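Local coordinates for protein sortase, SrtB family (Streptococcus pneumoniae PCS8235, PDB 4Y4Q) that probably acts as a class B sortase, a transpeptidase-type enzyme taking part in formation of the type II pilus on the pneumococcal surface, at residues A[173-176]-A[182-185]; A[194-199]-A[218-223]. All blocks are in the same frame, centred on the assembly; numbering follows the deposited sequence.

Contact 1 of 2, residues A[173-176]-A[182-185]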
loop_
_atom_site.group_PDB
_atom_site.type_symbol
_atom_site.label_atom_id
_atom_site.label_comp_id
_atom_site.label_asym_id
_atom_site.label_seq_id
_atom_site.Cartn_x
_atom_site.Cartn_y
_atom_site.Cartn_z
ATOM N N LEU A 173 -3.631 -6.257 -8.407
ATOM C CA LEU A 173 -4.776 -6.122 -9.285
ATOM C C LEU A 173 -4.677 -4.833 -10.047
ATOM O O LEU A 173 -3.933 -3.936 -9.638
ATOM C CB LEU A 173 -6.097 -6.221 -8.505
ATOM C CG LEU A 173 -6.419 -5.384 -7.262
ATOM C CD1 LEU A 173 -6.400 -3.940 -7.582
ATOM C CD2 LEU A 173 -7.826 -5.699 -6.798
ATOM N N GLU A 174 -5.422 -4.747 -11.144
ATOM C CA GLU A 174 -5.544 -3.507 -11.904
ATOM C C GLU A 174 -7.010 -3.116 -11.910
ATOM O O GLU A 174 -7.881 -3.965 -12.112
ATOM C CB GLU A 174 -5.016 -3.689 -13.340
ATOM C CG GLU A 174 -3.501 -3.971 -13.403
ATOM C CD GLU A 174 -2.984 -4.270 -14.814
ATOM O OE1 GLU A 174 -3.805 -4.401 -15.753
ATOM O OE2 GLU A 174 -1.748 -4.382 -14.981
ATOM N N VAL A 175 -7.285 -1.837 -11.675
ATOM C CA VAL A 175 -8.661 -1.358 -11.557
ATOM C C VAL A 175 -8.752 0.040 -12.114
ATOM O O VAL A 175 -7.729 0.681 -12.372
ATOM C CB VAL A 175 -9.101 -1.258 -10.078
ATOM C CG1 VAL A 175 -9.214 -2.627 -9.442
ATOM C CG2 VAL A 175 -8.113 -0.390 -9.301
ATOM N N ASP A 176 -9.978 0.519 -12.273
ATOM C CA ASP A 176 -10.207 1.898 -12.660
ATOM C C ASP A 176 -10.144 2.765 -11.406
ATOM O O ASP A 176 -10.413 2.286 -10.304
ATOM C CB ASP A 176 -11.562 2.035 -13.332
ATOM C CG ASP A 176 -11.978 3.472 -13.497
ATOM O OD1 ASP A 176 -11.557 4.087 -14.502
ATOM O OD2 ASP A 176 -12.717 3.987 -12.616
ATOM N N ILE A 182 -13.264 -0.851 -4.343
ATOM C CA ILE A 182 -11.897 -1.119 -3.891
ATOM C C ILE A 182 -11.360 0.012 -3.014
ATOM O O ILE A 182 -10.725 -0.219 -1.977
ATOM C CB ILE A 182 -10.957 -1.232 -5.091
ATOM C CG1 ILE A 182 -11.437 -2.334 -6.042
ATOM C CG2 ILE A 182 -9.477 -1.364 -4.625
ATOM C CD1 ILE A 182 -11.396 -3.718 -5.463
ATOM N N TYR A 183 -11.594 1.238 -3.464
ATOM C CA TYR A 183 -11.126 2.431 -2.774
ATOM C C TYR A 183 -12.163 2.892 -1.755
ATOM O O TYR A 183 -12.741 3.972 -1.896
ATOM C CB TYR A 183 -10.850 3.550 -3.790
ATOM C CG TYR A 183 -9.688 3.256 -4.726
ATOM C CD1 TYR A 183 -8.373 3.417 -4.303
ATOM C CD2 TYR A 183 -9.911 2.803 -6.030
ATOM C CE1 TYR A 183 -7.303 3.139 -5.160
ATOM C CE2 TYR A 183 -8.860 2.527 -6.884
ATOM C CZ TYR A 183 -7.556 2.697 -6.438
ATOM O OH TYR A 183 -6.500 2.430 -7.279
ATOM N N ASP A 184 -12.388 2.064 -0.738
ATOM C CA ASP A 184 -13.287 2.380 0.383
ATOM C C ASP A 184 -12.500 2.062 1.644
ATOM O O ASP A 184 -12.554 0.941 2.153
ATOM C CB ASP A 184 -14.524 1.489 0.317
ATOM C CG ASP A 184 -15.580 1.851 1.349
ATOM O OD1 ASP A 184 -15.289 2.593 2.314
ATOM O OD2 ASP A 184 -16.722 1.384 1.183
ATOM N N PRO A 185 -11.738 3.043 2.141
ATOM C CA PRO A 185 -10.794 2.754 3.224
ATOM C C PRO A 185 -11.504 2.691 4.573
ATOM O O PRO A 185 -12.556 3.312 4.751
ATOM C CB PRO A 185 -9.856 3.967 3.185
ATOM C CG PRO A 185 -10.796 5.121 2.768
ATOM C CD PRO A 185 -11.789 4.479 1.796
#
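Val175 meets the returning chain with both methyl groups, each taking a different partner. CG1 lies 4.1 Å from CG1 of Ile182, the two side chains slanting across one another, while CG2 approaches the phenol end of Tyr183, 3.8 Å from its OH and 3.9 Å from its CE2. The first torsion of Val175 (chi1 -68°) explains the division: CG1 stands anti to the carbonyl carbon, and CG2 takes the place between the backbone N and that carbon. Two residues earlier on the same face of the strand, Leu173 touches more loosely, its CD2 being 4.3 Å from CD1 of Ile182. Ile182 thus faces 173-176 through CG1 and CD1, which lie along one branch of its side chain.

The contact joins the end of a sortase barrel strand to the first part of the long connection that follows it. Residues 173-176 close strand 163-176, hydrogen-bonded through Leu173 and Val175 to strand 231-240. Residues 182-185 belong to the extended crossing toward strand 218-225, the β6/β7 loop of sortases. Tyr183 is the centre of an inverse gamma turn, a tight bend in the backbone where the chain has no regular secondary structure.

From that bend the tyrosine side chain reaches back toward the strand. Its CG is anti to its own carbonyl carbon (chi1 -67°), and the ring brings CE2 to 3.8 Å from the carbonyl O of Asp176, which sits at the ring edge and close to its plane. The CG2 methyl of Val175 approaches the same ring obliquely. At the far end OH is hydrogen-bonded to OG of Ser222, which fixes the hydroxyl end of the side chain, and Arg232 and Ile234 of strand 231-240 add further packing against it.

Contact 2 of 2, residues A[194-199]-A[218-223]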
loop_
_atom_site.group_PDB
_atom_site.type_symbol
_atom_site.label_atom_id
_atom_site.label_comp_id
_atom_site.label_asym_id
_atom_site.label_seq_id
_atom_site.Cartn_x
_atom_site.Cartn_y
_atom_site.Cartn_z
ATOM N N GLN A 194 -15.255 -9.027 5.581
ATOM C CA GLN A 194 -15.108 -10.272 4.828
ATOM C C GLN A 194 -15.588 -10.120 3.383
ATOM O O GLN A 194 -14.939 -10.601 2.455
ATOM C CB GLN A 194 -15.837 -11.430 5.506
ATOM C CG GLN A 194 -15.557 -12.772 4.834
ATOM C CD GLN A 194 -14.107 -13.205 5.007
ATOM O OE1 GLN A 194 -13.633 -13.365 6.133
ATOM N NE2 GLN A 194 -13.389 -13.371 3.894
ATOM N N ALA A 195 -16.712 -9.429 3.197
ATOM C CA ALA A 195 -17.233 -9.160 1.860
ATOM C C ALA A 195 -16.286 -8.282 1.038
ATOM O O ALA A 195 -16.115 -8.492 -0.169
ATOM C CB ALA A 195 -18.625 -8.523 1.944
ATOM N N TYR A 196 -15.671 -7.288 1.669
ATOM C CA TYR A 196 -14.688 -6.463 0.961
ATOM C C TYR A 196 -13.512 -7.330 0.509
ATOM O O TYR A 196 -13.024 -7.195 -0.614
ATOM C CB TYR A 196 -14.179 -5.338 1.868
ATOM C CG TYR A 196 -13.058 -4.488 1.288
ATOM C CD1 TYR A 196 -13.334 -3.452 0.407
ATOM C CD2 TYR A 196 -11.737 -4.686 1.668
ATOM C CE1 TYR A 196 -12.324 -2.652 -0.105
ATOM C CE2 TYR A 196 -10.703 -3.884 1.151
ATOM C CZ TYR A 196 -11.010 -2.879 0.272
ATOM O OH TYR A 196 -10.018 -2.082 -0.239
ATOM N N LEU A 197 -13.065 -8.211 1.400
ATOM C CA LEU A 197 -11.946 -9.110 1.124
ATOM C C LEU A 197 -12.301 -10.066 -0.009
ATOM O O LEU A 197 -11.514 -10.261 -0.941
ATOM C CB LEU A 197 -11.629 -9.907 2.386
ATOM C CG LEU A 197 -10.205 -10.336 2.709
ATOM C CD1 LEU A 197 -9.222 -9.184 2.520
ATOM C CD2 LEU A 197 -10.194 -10.809 4.143
ATOM N N ASP A 198 -13.500 -10.641 0.068
ATOM C CA ASP A 198 -13.936 -11.622 -0.914
ATOM C C ASP A 198 -13.966 -11.030 -2.322
ATOM O O ASP A 198 -13.582 -11.693 -3.290
ATOM C CB ASP A 198 -15.304 -12.197 -0.534
ATOM C CG ASP A 198 -15.223 -13.247 0.576
ATOM O OD1 ASP A 198 -14.157 -13.369 1.214
ATOM O OD2 ASP A 198 -16.232 -13.945 0.810
ATOM N N HIS A 199 -14.416 -9.785 -2.439
ATOM C CA HIS A 199 -14.480 -9.133 -3.746
ATOM C C HIS A 199 -13.077 -8.789 -4.225
ATOM O O HIS A 199 -12.714 -9.081 -5.369
ATOM C CB HIS A 199 -15.359 -7.867 -3.721
ATOM C CG HIS A 199 -15.379 -7.135 -5.027
ATOM N ND1 HIS A 199 -14.576 -6.041 -5.281
ATOM C CD2 HIS A 199 -16.070 -7.367 -6.169
ATOM C CE1 HIS A 199 -14.785 -5.621 -6.519
ATOM N NE2 HIS A 199 -15.685 -6.410 -7.078
ATOM N N ILE A 218 -4.666 -5.038 6.559
ATOM C CA ILE A 218 -4.047 -5.034 5.242
ATOM C C ILE A 218 -3.777 -3.629 4.717
ATOM O O ILE A 218 -4.306 -2.625 5.229
ATOM C CB ILE A 218 -4.884 -5.804 4.234
ATOM C CG1 ILE A 218 -6.174 -5.051 3.924
ATOM C CG2 ILE A 218 -5.211 -7.218 4.761
ATOM C CD1 ILE A 218 -7.023 -5.840 2.971
ATOM N N ILE A 219 -2.941 -3.567 3.692
ATOM C CA ILE A 219 -2.567 -2.307 3.076
ATOM C C ILE A 219 -2.733 -2.421 1.557
ATOM O O ILE A 219 -2.318 -3.420 0.955
ATOM C CB ILE A 219 -1.113 -1.991 3.373
ATOM C CG1 ILE A 219 -0.925 -1.709 4.862
ATOM C CG2 ILE A 219 -0.648 -0.811 2.563
ATOM C CD1 ILE A 219 0.531 -1.526 5.237
ATOM N N LEU A 220 -3.344 -1.410 0.944
ATOM C CA LEU A 220 -3.429 -1.343 -0.510
ATOM C C LEU A 220 -2.499 -0.249 -0.987
ATOM O O LEU A 220 -2.673 0.931 -0.650
ATOM C CB LEU A 220 -4.850 -1.049 -0.998
ATOM C CG LEU A 220 -5.906 -2.160 -0.928
ATOM C CD1 LEU A 220 -6.337 -2.404 0.506
ATOM C CD2 LEU A 220 -7.111 -1.800 -1.764
ATOM N N LEU A 221 -1.499 -0.631 -1.765
ATOM C CA LEU A 221 -0.583 0.368 -2.302
ATOM C C LEU A 221 -0.953 0.589 -3.758
ATOM O O LEU A 221 -0.886 -0.335 -4.576
ATOM C CB LEU A 221 0.872 -0.093 -2.163
ATOM C CG LEU A 221 1.935 0.690 -2.951
ATOM C CD1 LEU A 221 1.940 2.155 -2.580
ATOM C CD2 LEU A 221 3.319 0.080 -2.726
ATOM N N SER A 222 -1.321 1.822 -4.084
ATOM C CA SER A 222 -1.938 2.118 -5.372
ATOM C C SER A 222 -1.152 3.170 -6.141
ATOM O O SER A 222 -0.753 4.189 -5.572
ATOM C CB SER A 222 -3.372 2.627 -5.120
ATOM O OG SER A 222 -3.955 3.204 -6.285
ATOM N N THR A 223 -0.963 2.953 -7.439
ATOM C CA THR A 223 -0.243 3.920 -8.259
ATOM C C THR A 223 -0.788 4.016 -9.683
ATOM O O THR A 223 -1.593 3.179 -10.107
ATOM C CB THR A 223 1.252 3.592 -8.338
ATOM O OG1 THR A 223 1.962 4.742 -8.814
ATOM C CG2 THR A 223 1.480 2.437 -9.292
#
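Helix segment 194-199 and strand segment 218-223 come nearest at Leu197 and Ile218, whose CA atoms are 9.8 Å apart, a spacing that side chains must bridge. From the helix, Tyr196 and Leu197 supply the reach; from the strand, Ile218 and Leu220 answer, two residues apart and thus on one face of the sheet.

Tyr196 extends directly toward the strand, with CG anti to the backbone N (chi1 175°). Its phenol meets Leu220 approaching from the opposite direction: OH is 3.3 Å from CD2 and 3.8 Å from CD1, a close fit for an oxygen against methyl groups. That buried hydroxyl has a polar partner as well, being hydrogen-bonded to the backbone O of Ile182.

Such a helix, 190-202, set within the β6/β7 connection, is a hallmark of class B sortases, and here it packs over the barrel strand 218-225. That strand bears Leu221, Ser222 and Thr223 followed by a cysteine, matching the sortase LxTC signature, whose cysteine is the nucleophile in relatives.

Beside the tyrosine, Leu197 crosses Ile218 at a slant. The bond from its CA to its CB does not aim at the strand, yet CD1 comes within 4.0 Å of CD1 of Ile218, a residue that also packs on Phe170 of strand 163-176.

How the contacts relate
Contacts 1 and 2 follow one another along the chain, yet their centres are only about 7 Å apart, and Ile182 and Tyr183 link them. The loop gives the helix an acceptor: Ile182 O lies 2.6 Å from Tyr196 OH. It also reaches the strand, with Tyr183 OH at 2.8 Å from Ser222 OG. Both are probable hydrogen bonds. Apolar packing continues the seam, as Ile182 CG2 approaches Leu220 CD2 at 3.7 Å. Strand end, loop, helix and strand 218-225 thus meet on the same side of the chain's centre. Since Ser222 sits within the sortase signature, this network probably lies close to the active site.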